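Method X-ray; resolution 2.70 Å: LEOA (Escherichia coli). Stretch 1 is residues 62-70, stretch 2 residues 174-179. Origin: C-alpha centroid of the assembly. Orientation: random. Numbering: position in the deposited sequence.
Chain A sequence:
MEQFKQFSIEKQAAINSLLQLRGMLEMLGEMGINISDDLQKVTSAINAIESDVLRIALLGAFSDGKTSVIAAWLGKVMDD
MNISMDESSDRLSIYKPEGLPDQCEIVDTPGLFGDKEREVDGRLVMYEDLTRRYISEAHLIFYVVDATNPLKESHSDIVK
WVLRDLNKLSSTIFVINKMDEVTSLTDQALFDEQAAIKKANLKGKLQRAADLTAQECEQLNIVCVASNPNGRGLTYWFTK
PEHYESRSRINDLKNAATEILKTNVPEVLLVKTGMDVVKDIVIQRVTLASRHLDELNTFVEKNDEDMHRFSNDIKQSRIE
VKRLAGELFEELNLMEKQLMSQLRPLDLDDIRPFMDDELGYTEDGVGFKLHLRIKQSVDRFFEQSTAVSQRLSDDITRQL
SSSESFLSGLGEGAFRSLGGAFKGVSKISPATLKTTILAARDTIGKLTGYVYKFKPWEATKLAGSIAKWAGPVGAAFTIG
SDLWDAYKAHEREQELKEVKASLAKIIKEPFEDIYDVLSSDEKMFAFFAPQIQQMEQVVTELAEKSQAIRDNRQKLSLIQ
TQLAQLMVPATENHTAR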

ATOM      1  N   PHE A  62       6.128  57.706   6.476  1.00 45.07           N
ATOM      2  CA  PHE A  62       7.445  57.994   7.043  1.00 48.74           C
ATOM      3  C   PHE A  62       7.330  58.651   8.402  1.00 47.59           C
ATOM      4  O   PHE A  62       8.142  58.397   9.287  1.00 46.19           O
ATOM      5  CB  PHE A  62       8.267  58.857   6.089  1.00 53.59           C
ATOM      6  CG  PHE A  62       8.751  58.106   4.882  1.00 56.81           C
ATOM      7  CD1 PHE A  62       9.904  57.334   4.946  1.00 57.10           C
ATOM      8  CD2 PHE A  62       8.039  58.145   3.691  1.00 57.00           C
ATOM      9  CE1 PHE A  62      10.342  56.625   3.840  1.00 58.31           C
ATOM     10  CE2 PHE A  62       8.473  57.433   2.583  1.00 57.09           C
ATOM     11  CZ  PHE A  62       9.622  56.670   2.660  1.00 57.28           C
ATOM     12  N   SER A  63       6.289  59.465   8.555  1.00 49.91           N
ATOM     13  CA  SER A  63       5.959  60.121   9.819  1.00 51.20           C
ATOM     14  C   SER A  63       5.652  59.132  10.937  1.00 50.26           C
ATOM     15  O   SER A  63       5.772  59.487  12.106  1.00 54.84           O
ATOM     16  CB  SER A  63       4.763  61.057   9.634  1.00 53.19           C
ATOM     17  OG  SER A  63       3.690  60.386   8.994  1.00 52.94           O
ATOM     18  N   ASP A  64       5.265  57.904  10.592  1.00 46.42           N
ATOM     19  CA  ASP A  64       5.126  56.849  11.582  1.00 44.08           C
ATOM     20  C   ASP A  64       6.475  56.176  11.896  1.00 41.69           C
ATOM     21  O   ASP A  64       6.536  55.165  12.592  1.00 42.02           O
ATOM     22  CB  ASP A  64       4.057  55.838  11.153  1.00 44.97           C
ATOM     23  CG  ASP A  64       2.646  56.447  11.115  1.00 47.75           C
ATOM     24  OD1 ASP A  64       2.514  57.664  11.360  1.00 47.94           O
ATOM     25  OD2 ASP A  64       1.661  55.715  10.841  1.00 49.66           O
ATOM     26  N   GLY A  65       7.569  56.734  11.413  1.00 40.82           N
ATOM     27  CA  GLY A  65       8.882  56.329  11.921  1.00 44.95           C
ATOM     28  C   GLY A  65       9.352  54.980  11.423  1.00 44.64           C
ATOM     29  O   GLY A  65      10.014  54.229  12.126  1.00 43.80           O
ATOM     30  N   LYS A  66       8.998  54.712  10.179  1.00 46.42           N
ATOM     31  CA  LYS A  66       9.371  53.521   9.444  1.00 47.22           C
ATOM     32  C   LYS A  66      10.882  53.370   9.352  1.00 49.89           C
ATOM     33  O   LYS A  66      11.419  52.272   9.477  1.00 53.43           O
ATOM     34  CB  LYS A  66       8.792  53.695   8.035  1.00 48.87           C
ATOM     35  CG  LYS A  66       9.117  52.632   7.029  1.00 45.84           C
ATOM     36  CD  LYS A  66       9.126  53.211   5.620  1.00 48.03           C
ATOM     37  CE  LYS A  66       7.743  53.577   5.122  1.00 47.31           C
ATOM     38  NZ  LYS A  66       7.660  53.673   3.631  1.00 46.49           N
ATOM     39  N   THR A  67      11.563  54.480   9.100  1.00 50.86           N
ATOM     40  CA  THR A  67      12.989  54.445   8.842  1.00 52.10           C
ATOM     41  C   THR A  67      13.754  54.041  10.112  1.00 51.60           C
ATOM     42  O   THR A  67      14.787  53.362  10.054  1.00 50.01           O
ATOM     43  CB  THR A  67      13.475  55.801   8.306  1.00 51.97           C
ATOM     44  OG1 THR A  67      12.837  56.077   7.054  1.00 51.21           O
ATOM     45  CG2 THR A  67      14.958  55.777   8.093  1.00 53.33           C
ATOM     46  N   SER A  68      13.236  54.445  11.260  1.00 48.34           N
ATOM     47  CA  SER A  68      13.848  54.060  12.513  1.00 48.57           C
ATOM     48  C   SER A  68      13.703  52.550  12.664  1.00 49.55           C
ATOM     49  O   SER A  68      14.662  51.850  13.013  1.00 53.48           O
ATOM     50  CB  SER A  68      13.184  54.785  13.683  1.00 46.91           C
ATOM     51  OG  SER A  68      12.932  56.136  13.350  1.00 48.25           O
ATOM     52  N   VAL A  69      12.511  52.043  12.366  1.00 45.56           N
ATOM     53  CA  VAL A  69      12.235  50.630  12.576  1.00 44.30           C
ATOM     54  C   VAL A  69      13.200  49.718  11.812  1.00 43.52           C
ATOM     55  O   VAL A  69      13.660  48.732  12.363  1.00 45.48           O
ATOM     56  CB  VAL A  69      10.777  50.276  12.241  1.00 43.28           C
ATOM     57  CG1 VAL A  69      10.549  48.771  12.299  1.00 44.20           C
ATOM     58  CG2 VAL A  69       9.839  50.956  13.225  1.00 43.52           C
ATOM     59  N   ILE A  70      13.518  50.043  10.567  1.00 41.84           N
ATOM     60  CA  ILE A  70      14.345  49.150   9.769  1.00 41.27           C
ATOM     61  C   ILE A  70      15.827  49.197  10.139  1.00 42.74           C
ATOM     62  O   ILE A  70      16.462  48.147  10.290  1.00 41.07           O
ATOM     63  CB  ILE A  70      14.159  49.386   8.271  1.00 43.37           C
ATOM     64  CG1 ILE A  70      14.949  48.343   7.504  1.00 45.72           C
ATOM     65  CG2 ILE A  70      14.565  50.795   7.849  1.00 44.92           C
ATOM     66  CD1 ILE A  70      14.393  48.117   6.124  1.00 49.32           C
TER
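Stretch 2 (174-179) FVINKM

Stretch 2 is the end of a β-strand, Phe 174 to Asn 177, followed by Lys 178 and Met 179, where the chain leaves the extended form. It lies against the loop of stretch 1 and the first turn of the helix that begins at Lys 66. As the chain advances from Val 175 to Lys 178, its contacts run backward through stretch 1, from Val 69 on the helix to Ser 63 in the loop. They stand well apart, the nearest CA atoms being those of Asp 64 and Asn 177, 7.0 Å from each other, so the contacts are made through side chains, mostly those of stretch 2. The alternation of a strand decides which ones do: Val 175 and Asn 177 have CA-to-CB bonds directed toward stretch 1, whereas Phe 174 and Ile 176 make no contact with it. Lys 178 breaks the alternation. Its phi/psi of 67/53 is left-handed, and its CB also points toward stretch 1.

The polar contacts are made to backbone carbonyls of the loop. Asn 177, with chi1 in the t well, donates a hydrogen bond from ND2 to Asp 64 O at 3.2 Å, and the N-H...O angle of 167° is nearly straight. Asn 177 ND2 is also 3.2 Å from Gly 65 O, but there the angle is too poor for a hydrogen bond. An asparagine suits this buried place because its short amide offers a donor without bringing in a charge. Lys 178 reaches farther along the loop, and its NZ donates to Ser 63 O at 2.4 Å, a very short distance that at 2.70 Å resolution should be read with caution. The long aliphatic chain carries the ammonium group past Gly 65 to this carbonyl, and Lys 178 NZ also lies 3.6 Å from Asp 64 CA.

Gly 65, the N-cap residue, packs close to these two side chains. Its phi of 75° by itself favours glycine, and an ideal CB would lie 2.9 Å from Asn 177 ND2, a clash, and a tight 3.4 Å from Lys 178 CE.

The apolar contact lies on the helix side. Val 69 CG1 meets Val 175 CG1 at 4.0 Å, while Val 69 CG2 approaches Asn 177 ND2 to 3.6 Å. Both valines are buried, and their compact, branched side chains suit a close approach between helix and strand, since they leave no polar group unpaired.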

ATOM      1  N   PHE A 174       2.703  43.778  10.972  1.00 26.24           N
ATOM      2  CA  PHE A 174       2.318  45.139  11.321  1.00 26.70           C
ATOM      3  C   PHE A 174       3.036  45.538  12.595  1.00 27.17           C
ATOM      4  O   PHE A 174       3.007  44.805  13.603  1.00 25.95           O
ATOM      5  CB  PHE A 174       0.831  45.261  11.471  1.00 26.24           C
ATOM      6  CG  PHE A 174       0.128  45.098  10.188  1.00 26.67           C
ATOM      7  CD1 PHE A 174      -0.084  46.174   9.379  1.00 26.82           C
ATOM      8  CD2 PHE A 174      -0.273  43.847   9.764  1.00 27.44           C
ATOM      9  CE1 PHE A 174      -0.700  46.019   8.160  1.00 27.73           C
ATOM     10  CE2 PHE A 174      -0.893  43.679   8.552  1.00 27.70           C
ATOM     11  CZ  PHE A 174      -1.101  44.774   7.746  1.00 28.11           C
ATOM     12  N   VAL A 175       3.688  46.690  12.526  1.00 26.06           N
ATOM     13  CA  VAL A 175       4.636  47.079  13.527  1.00 27.54           C
ATOM     14  C   VAL A 175       4.125  48.349  14.136  1.00 29.27           C
ATOM     15  O   VAL A 175       4.231  49.422  13.531  1.00 29.19           O
ATOM     16  CB  VAL A 175       6.007  47.296  12.896  1.00 27.94           C
ATOM     17  CG1 VAL A 175       6.976  47.902  13.895  1.00 28.11           C
ATOM     18  CG2 VAL A 175       6.523  45.964  12.393  1.00 27.84           C
ATOM     19  N   ILE A 176       3.528  48.221  15.324  1.00 31.59           N
ATOM     20  CA  ILE A 176       2.981  49.377  16.003  1.00 31.49           C
ATOM     21  C   ILE A 176       4.141  50.015  16.718  1.00 31.40           C
ATOM     22  O   ILE A 176       4.659  49.455  17.682  1.00 28.84           O
ATOM     23  CB  ILE A 176       1.849  49.061  16.963  1.00 31.92           C
ATOM     24  CG1 ILE A 176       0.723  48.332  16.238  1.00 31.62           C
ATOM     25  CG2 ILE A 176       1.313  50.364  17.495  1.00 34.36           C
ATOM     26  CD1 ILE A 176      -0.346  47.739  17.146  1.00 31.42           C
ATOM     27  N   ASN A 177       4.542  51.170  16.173  1.00 33.87           N
ATOM     28  CA  ASN A 177       5.741  51.904  16.553  1.00 33.89           C
ATOM     29  C   ASN A 177       5.441  53.157  17.378  1.00 35.85           C
ATOM     30  O   ASN A 177       4.370  53.744  17.280  1.00 37.17           O
ATOM     31  CB  ASN A 177       6.497  52.335  15.305  1.00 31.32           C
ATOM     32  CG  ASN A 177       7.870  52.859  15.626  1.00 29.96           C
ATOM     33  OD1 ASN A 177       8.466  52.442  16.604  1.00 30.02           O
ATOM     34  ND2 ASN A 177       8.371  53.782  14.826  1.00 29.76           N
ATOM     35  N   LYS A 178       6.426  53.571  18.163  1.00 40.52           N
ATOM     36  CA  LYS A 178       6.317  54.685  19.104  1.00 41.65           C
ATOM     37  C   LYS A 178       5.347  54.321  20.225  1.00 44.42           C
ATOM     38  O   LYS A 178       4.412  55.054  20.502  1.00 42.85           O
ATOM     39  CB  LYS A 178       5.866  55.981  18.422  1.00 40.31           C
ATOM     40  CG  LYS A 178       6.749  56.460  17.282  1.00 39.66           C
ATOM     41  CD  LYS A 178       5.928  57.205  16.252  1.00 38.00           C
ATOM     42  CE  LYS A 178       6.755  58.178  15.440  1.00 39.05           C
ATOM     43  NZ  LYS A 178       5.900  58.932  14.476  1.00 39.33           N
HETATM   44  N   MSE A 179       5.560  53.184  20.870  1.00 44.46           N
HETATM   45  CA  MSE A 179       4.699  52.832  21.987  1.00 49.24           C
HETATM   46  C   MSE A 179       5.006  53.715  23.190  1.00 52.94           C
HETATM   47  O   MSE A 179       4.151  53.893  24.077  1.00 51.97           O
HETATM   48  CB  MSE A 179       4.802  51.337  22.224  1.00 48.85           C
HETATM   49  CG  MSE A 179       4.026  50.629  21.122  1.00 49.14           C
HETATM   50 SE   MSE A 179       2.236  50.188  21.795  0.83 52.84          SE
HETATM   51  CE  MSE A 179       1.011  51.148  20.608  1.00 48.24           C
TER